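Local coordinates for uncharacterized protein DUF1470 (Jannaschia sp. CCS1, PDB 3H0N), which is of unknown function but binds zinc through a treble-clef zinc finger and may act as a transcription regulator, at residues Glu8-Gly11 / Leu12-Leu16; Asn79-Val82 / Ala83-Ala86; Cys169-Ala172 / Cys173-Val177. One frame throughout, in Å; residues are numbered along the deposited sequence.

All three contacts are first turns of helices, yet they sit in very different places. Interaction 1, near the centre of the chain, opens helix 10-22 and has the most buried residues. Interaction 2 opens helix 82-95 just after the turn from helix 58-78; one side carries a water bridge and another meets the second subunit. Interaction 3 opens helix 171-180 in the zinc finger and lies at the surface. No two share an element, and their centres are about 18 to 27 Å apart. Their chemistry follows their place: an arginine and a serine bonded to backbone oxygens in interaction 1, a water bridge in interaction 2, and a metal with a capping serine in interaction 3.

Interaction 1 of 3, residues Glu8-Gly11 / Leu12-Leu16; sequences ERTG and LRVSL
S15 and G11 meet on the buried side of the first turns of helix 10-22. S15 OG donates to G11 O at 2.7 Å. S15 N donates to the same oxygen at 3.0 Å. The two donors come from opposite faces of the carbonyl plane, so one oxygen is gripped by two bonds. The hydroxyl can do this because OG lies beside the backbone N, with chi1 at -71°. The packing here is tight: G11, L12, V14 and S15 are buried. S15 also touches C129 of helix 121-138. L12 turns to the same helix, against L133.

The T10 and R13 side is partly open and more polar, though T10 rests on W125. The methyl CG2 of T10 lies alongside CG2 of V14, pointing the same way, at 4.1 Å. Next to it the chain of R13 runs extended from the backbone and bends at chi3 (61°). The bend brings the guanidinium back over T10, with one face above T10 CA. R13 NH2 gives T10 OG1 only a weak bond of 3.2 Å, with an N-H...O angle of 130°. NH2 also forms a salt bridge with D47, and NH1 bonds to the carbonyls of L4 and S6. T10 OG1 is also bonded to Y7 O.

R9 stands at the N-cap, but its guanidinium leaves the turn for a salt bridge with E136. Its carbonyl accepts from R13 N at 2.9 Å, a bond of the opening turn. A water accepts from L12 N at 2.9 Å and donates weakly to E8 O, so it satisfies the amide of a buried residue. The chemistry implies that R13 ties the helix start to the preceding N-terminal residues and to D47, while S15 satisfies its own hydroxyl within the helix.

Interaction 2 of 3, residues Asn79-Val82 / Ala83-Ala86; sequences NGQV and ATAA
Q81 and T84 face each other across the first turn of helix 82-95, and one water joins their tips. Q81 CB comes first, 4.2 Å from T84 OG1. CG follows beside the backbone N, with chi1 at -67°. The chain then bends at chi2 (-78°), which folds the amide back beside the turn. At the tip, OE1 accepts from the water at 2.6 Å. The same water is hydrogen-bonded to T84 OG1 at 2.8 Å. The two side chains are thus linked through solvent, on an exposed side of the turn.

The backbone of Q81 starts the helix. Its oxygen, at the N-cap position, takes A85 N at 3.3 Å. T84 N makes a weaker, bent bond to it. V82 O then accepts from A86 N at 2.8 Å, and the helix is under way. Q81 is also the centre of an inverse gamma turn, closed by a weak bond from V82 N to G80 O. Just before it, G80 has positive phi and ends helix 58-78 in a Schellman motif. The chain therefore leaves one helix and starts the next within a few residues.

Q81 and T84 lean on A76, and A85 on L77, both of helix 58-78. V82, A83 and A86 pack on W110 in a strand of the second subunit.

Interaction 3 of 3, residues Cys169-Ala172 / Cys173-Val177; sequences CSLA and CQNRV. With ZN (zinc ion), chain B.
C169 and C173 grip one zinc ion from the two ends of a short turn. C169 SG binds the metal at 2.3 Å and sits 3.7 Å from C173 SG. Its chi1 of 69° sets the sulfur between the backbone N and the carbonyl carbon, which turns it to the zinc beside C173 SG.

S170 is the N-cap of helix 171-180. Its OG accepts from C173 N at 3.1 Å, in a nearly straight capping bond (165°), and its carbonyl takes Q174 N. With an alanine here the hydroxyl is gone, and C173 N would probably lose its capping partner, leaving the turn that carries the zinc ligand less firmly set.

C173 SG also binds the zinc at 2.3 Å; C148 and C153 complete the four-cysteine site. This is a treble-clef zinc finger: the loop joining strands 145-147 and 156-158 supplies C148 and C153, and the other pair is C169, just before the helix, and C173, in its first turn.

L171 is exposed. Its CD1 lies 3.7 Å from OD1 of N175, and the two side chains cross at an angle. The backbone oxygen of L171 accepts from N175 N.

A172 O accepts from R176 N at 2.9 Å. The same oxygen lies over one face of the R176 guanidinium, whose NH1 and NH2 both give weak bonds to C173 SG. These donors probably ease the negative charge on the zinc-bound sulfur.

Interaction 1 of 3, residues Glu8-Gly11 / Leu12-Leu16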
loop_
_atom_site.group_PDB
_atom_site.type_symbol
_atom_site.label_atom_id
_atom_site.label_comp_id
_atom_site.label_asym_id
_atom_site.label_seq_id
_atom_site.Cartn_x
_atom_site.Cartn_y
_atom_site.Cartn_z
ATOM N N GLU A 8 -1.441 -2.747 -8.897
ATOM C CA GLU A 8 -1.006 -2.735 -7.511
ATOM C C GLU A 8 0.401 -3.273 -7.294
ATOM O O GLU A 8 1.049 -2.914 -6.307
ATOM C CB GLU A 8 -2.001 -3.548 -6.639
ATOM C CG GLU A 8 -3.322 -2.847 -6.449
ATOM C CD GLU A 8 -4.280 -2.930 -7.650
ATOM O OE1 GLU A 8 -4.095 -3.747 -8.595
ATOM O OE2 GLU A 8 -5.288 -2.178 -7.617
ATOM N N ARG A 9 0.879 -4.111 -8.208
ATOM C CA ARG A 9 2.236 -4.663 -8.126
ATOM C C ARG A 9 3.173 -4.038 -9.156
ATOM O O ARG A 9 4.238 -4.607 -9.453
ATOM C CB ARG A 9 2.252 -6.156 -8.293
ATOM C CG ARG A 9 1.334 -6.878 -7.417
ATOM C CD ARG A 9 1.631 -6.676 -5.987
ATOM N NE ARG A 9 0.530 -7.307 -5.251
ATOM C CZ ARG A 9 0.424 -7.394 -3.927
ATOM N NH1 ARG A 9 1.377 -6.920 -3.127
ATOM N NH2 ARG A 9 -0.647 -7.997 -3.408
ATOM N N THR A 10 2.845 -2.867 -9.677
ATOM C CA THR A 10 3.709 -2.170 -10.630
ATOM C C THR A 10 5.145 -1.992 -10.132
ATOM O O THR A 10 6.114 -2.252 -10.874
ATOM C CB THR A 10 3.098 -0.805 -10.995
ATOM O OG1 THR A 10 1.838 -1.013 -11.663
ATOM C CG2 THR A 10 4.033 -0.036 -11.925
ATOM N N GLY A 11 5.328 -1.501 -8.913
ATOM C CA GLY A 11 6.666 -1.239 -8.425
ATOM C C GLY A 11 7.484 -2.501 -8.326
ATOM O O GLY A 11 8.653 -2.521 -8.701
ATOM N N LEU A 12 6.863 -3.548 -7.821
ATOM C CA LEU A 12 7.551 -4.846 -7.746
ATOM C C LEU A 12 7.923 -5.357 -9.119
ATOM O O LEU A 12 9.082 -5.787 -9.382
ATOM C CB LEU A 12 6.672 -5.885 -7.003
ATOM C CG LEU A 12 7.186 -7.326 -6.922
ATOM C CD1 LEU A 12 8.515 -7.372 -6.141
ATOM C CD2 LEU A 12 6.127 -8.217 -6.273
ATOM N N ARG A 13 6.968 -5.317 -10.046
ATOM C CA ARG A 13 7.174 -5.849 -11.383
ATOM C C ARG A 13 8.238 -5.075 -12.141
ATOM O O ARG A 13 9.136 -5.671 -12.748
ATOM C CB ARG A 13 5.861 -5.776 -12.160
ATOM C CG ARG A 13 5.937 -6.233 -13.596
ATOM C CD ARG A 13 4.602 -6.181 -14.311
ATOM N NE ARG A 13 3.973 -4.871 -14.429
ATOM C CZ ARG A 13 2.981 -4.372 -13.642
ATOM N NH1 ARG A 13 2.504 -4.991 -12.572
ATOM N NH2 ARG A 13 2.487 -3.184 -13.961
ATOM N N VAL A 14 8.158 -3.757 -12.111
ATOM C CA VAL A 14 9.116 -2.938 -12.825
ATOM C C VAL A 14 10.501 -3.110 -12.188
ATOM O O VAL A 14 11.507 -3.160 -12.888
ATOM C CB VAL A 14 8.667 -1.476 -12.858
ATOM C CG1 VAL A 14 9.771 -0.535 -13.349
ATOM C CG2 VAL A 14 7.440 -1.302 -13.760
ATOM N N SER A 15 10.570 -3.230 -10.864
ATOM C CA SER A 15 11.870 -3.423 -10.189
ATOM C C SER A 15 12.560 -4.692 -10.710
ATOM O O SER A 15 13.730 -4.664 -11.085
ATOM C CB SER A 15 11.691 -3.598 -8.675
ATOM O OG SER A 15 11.312 -2.392 -8.037
ATOM N N LEU A 16 11.812 -5.783 -10.751
ATOM C CA LEU A 16 12.359 -7.072 -11.230
ATOM C C LEU A 16 12.788 -6.969 -12.668
ATOM O O LEU A 16 13.895 -7.399 -13.036
ATOM C CB LEU A 16 11.333 -8.197 -11.074
ATOM C CG LEU A 16 10.919 -8.497 -9.627
ATOM C CD1 LEU A 16 9.609 -9.323 -9.618
ATOM C CD2 LEU A 16 12.006 -9.238 -8.836
HETATM O O HOH W 1 4.488 -3.182 -6.277
#

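Interaction 2 of 3, residues Asn79-Val82 / Ala83-Ala86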
loop_
_atom_site.group_PDB
_atom_site.type_symbol
_atom_site.label_atom_id
_atom_site.label_comp_id
_atom_site.label_asym_id
_atom_site.label_seq_id
_atom_site.Cartn_x
_atom_site.Cartn_y
_atom_site.Cartn_z
ATOM N N ASN A 79 19.146 -12.996 0.446
ATOM C CA ASN A 79 20.039 -13.465 1.494
ATOM C C ASN A 79 19.481 -13.267 2.920
ATOM O O ASN A 79 20.141 -13.561 3.916
ATOM C CB ASN A 79 21.367 -12.711 1.360
ATOM C CG ASN A 79 22.179 -13.195 0.213
ATOM O OD1 ASN A 79 22.283 -14.395 -0.032
ATOM N ND2 ASN A 79 22.834 -12.265 -0.469
ATOM N N GLY A 80 18.244 -12.775 3.038
ATOM C CA GLY A 80 17.700 -12.486 4.351
ATOM C C GLY A 80 18.280 -11.263 5.030
ATOM O O GLY A 80 18.066 -11.045 6.227
ATOM N N GLN A 81 19.033 -10.442 4.291
ATOM C CA GLN A 81 19.670 -9.259 4.826
ATOM C C GLN A 81 18.702 -8.085 4.727
ATOM O O GLN A 81 18.869 -7.114 3.963
ATOM C CB GLN A 81 20.987 -8.973 4.076
ATOM C CG GLN A 81 22.052 -10.010 4.318
ATOM C CD GLN A 81 22.728 -9.861 5.626
ATOM O OE1 GLN A 81 22.322 -9.071 6.501
ATOM N NE2 GLN A 81 23.773 -10.629 5.812
ATOM N N VAL A 82 17.632 -8.194 5.501
ATOM C CA VAL A 82 16.529 -7.245 5.388
ATOM C C VAL A 82 16.914 -5.848 5.842
ATOM O O VAL A 82 16.558 -4.864 5.189
ATOM C CB VAL A 82 15.280 -7.728 6.139
ATOM C CG1 VAL A 82 14.102 -6.737 5.856
ATOM C CG2 VAL A 82 14.881 -9.102 5.696
ATOM N N ALA A 83 17.706 -5.736 6.903
ATOM C CA ALA A 83 18.126 -4.408 7.352
ATOM C C ALA A 83 18.896 -3.623 6.277
ATOM O O ALA A 83 18.698 -2.416 6.102
ATOM C CB ALA A 83 18.924 -4.516 8.636
ATOM N N THR A 84 19.754 -4.317 5.513
ATOM C CA THR A 84 20.535 -3.711 4.458
ATOM C C THR A 84 19.571 -3.172 3.391
ATOM O O THR A 84 19.706 -2.053 2.917
ATOM C CB THR A 84 21.495 -4.765 3.870
ATOM O OG1 THR A 84 22.442 -5.145 4.890
ATOM C CG2 THR A 84 22.196 -4.275 2.586
ATOM N N ALA A 85 18.614 -4.002 3.004
ATOM C CA ALA A 85 17.616 -3.578 2.010
ATOM C C ALA A 85 16.762 -2.411 2.510
ATOM O O ALA A 85 16.542 -1.421 1.776
ATOM C CB ALA A 85 16.727 -4.770 1.605
ATOM N N ALA A 86 16.327 -2.501 3.752
ATOM C CA ALA A 86 15.480 -1.475 4.345
ATOM C C ALA A 86 16.171 -0.129 4.405
ATOM O O ALA A 86 15.552 0.898 4.129
ATOM C CB ALA A 86 15.002 -1.913 5.708
HETATM O O HOH W 2 21.108 -6.787 6.774
#

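Interaction 3 of 3, residues Cys169-Ala172 / Cys173-Val177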
loop_
_atom_site.group_PDB
_atom_site.type_symbol
_atom_site.label_atom_id
_atom_site.label_comp_id
_atom_site.label_asym_id
_atom_site.label_seq_id
_atom_site.Cartn_x
_atom_site.Cartn_y
_atom_site.Cartn_z
ATOM N N CYS A 169 13.967 -18.495 -12.635
ATOM C CA CYS A 169 13.485 -17.143 -12.918
ATOM C C CYS A 169 12.399 -17.094 -13.964
ATOM O O CYS A 169 11.748 -16.067 -14.116
ATOM C CB CYS A 169 14.605 -16.217 -13.396
ATOM S SG CYS A 169 15.256 -16.631 -15.055
ATOM N N SER A 170 12.226 -18.184 -14.714
ATOM C CA SER A 170 11.459 -18.171 -15.936
ATOM C C SER A 170 11.121 -19.542 -16.394
ATOM O O SER A 170 11.775 -20.515 -16.047
ATOM C CB SER A 170 12.233 -17.506 -17.048
ATOM O OG SER A 170 13.421 -18.164 -17.355
ATOM N N LEU A 171 10.104 -19.605 -17.243
ATOM C CA LEU A 171 9.789 -20.857 -17.905
ATOM C C LEU A 171 10.964 -21.305 -18.768
ATOM O O LEU A 171 11.271 -22.487 -18.879
ATOM C CB LEU A 171 8.492 -20.692 -18.709
ATOM C CG LEU A 171 8.016 -21.905 -19.470
ATOM C CD1 LEU A 171 7.806 -23.093 -18.574
ATOM C CD2 LEU A 171 6.713 -21.518 -20.248
ATOM N N ALA A 172 11.706 -20.355 -19.340
ATOM C CA ALA A 172 12.841 -20.664 -20.149
ATOM C C ALA A 172 13.863 -21.493 -19.370
ATOM O O ALA A 172 14.305 -22.551 -19.791
ATOM C CB ALA A 172 13.465 -19.360 -20.715
ATOM N N CYS A 173 14.225 -21.035 -18.168
ATOM C CA CYS A 173 15.180 -21.756 -17.356
ATOM C C CYS A 173 14.598 -23.046 -16.803
ATOM O O CYS A 173 15.283 -24.052 -16.739
ATOM C CB CYS A 173 15.715 -20.850 -16.235
ATOM S SG CYS A 173 16.793 -19.503 -16.838
ATOM N N GLN A 174 13.339 -23.030 -16.413
ATOM C CA GLN A 174 12.641 -24.258 -16.031
ATOM C C GLN A 174 12.769 -25.316 -17.146
ATOM O O GLN A 174 13.020 -26.490 -16.876
ATOM C CB GLN A 174 11.168 -23.936 -15.678
ATOM C CG GLN A 174 10.448 -25.011 -14.934
ATOM C CD GLN A 174 10.701 -24.942 -13.419
ATOM O OE1 GLN A 174 10.576 -23.876 -12.769
ATOM N NE2 GLN A 174 10.953 -26.100 -12.833
ATOM N N ASN A 175 12.516 -24.912 -18.381
ATOM C CA ASN A 175 12.561 -25.829 -19.558
ATOM C C ASN A 175 13.961 -26.308 -19.866
ATOM O O ASN A 175 14.154 -27.477 -20.211
ATOM C CB ASN A 175 12.022 -25.116 -20.805
ATOM C CG ASN A 175 10.543 -25.048 -20.850
ATOM O OD1 ASN A 175 9.857 -25.780 -20.140
ATOM N ND2 ASN A 175 10.022 -24.199 -21.732
ATOM N N ARG A 176 14.941 -25.412 -19.758
ATOM C CA ARG A 176 16.344 -25.789 -20.018
ATOM C C ARG A 176 16.818 -26.863 -19.048
ATOM O O ARG A 176 17.427 -27.839 -19.426
ATOM C CB ARG A 176 17.226 -24.569 -19.946
ATOM C CG ARG A 176 18.655 -24.805 -20.451
ATOM C CD ARG A 176 19.448 -23.515 -20.487
ATOM N NE ARG A 176 18.516 -22.412 -20.636
ATOM C CZ ARG A 176 18.183 -21.532 -19.692
ATOM N NH1 ARG A 176 18.761 -21.519 -18.489
ATOM N NH2 ARG A 176 17.261 -20.619 -19.981
ATOM N N VAL A 177 16.461 -26.708 -17.788
ATOM C CA VAL A 177 16.773 -27.691 -16.754
ATOM C C VAL A 177 16.093 -29.012 -17.015
ATOM O O VAL A 177 16.725 -30.043 -16.948
ATOM C CB VAL A 177 16.406 -27.128 -15.360
ATOM C CG1 VAL A 177 16.484 -28.233 -14.302
ATOM C CG2 VAL A 177 17.368 -25.926 -15.031
HETATM ZN ZN ZN B . 17.082 -18.085 -15.054
#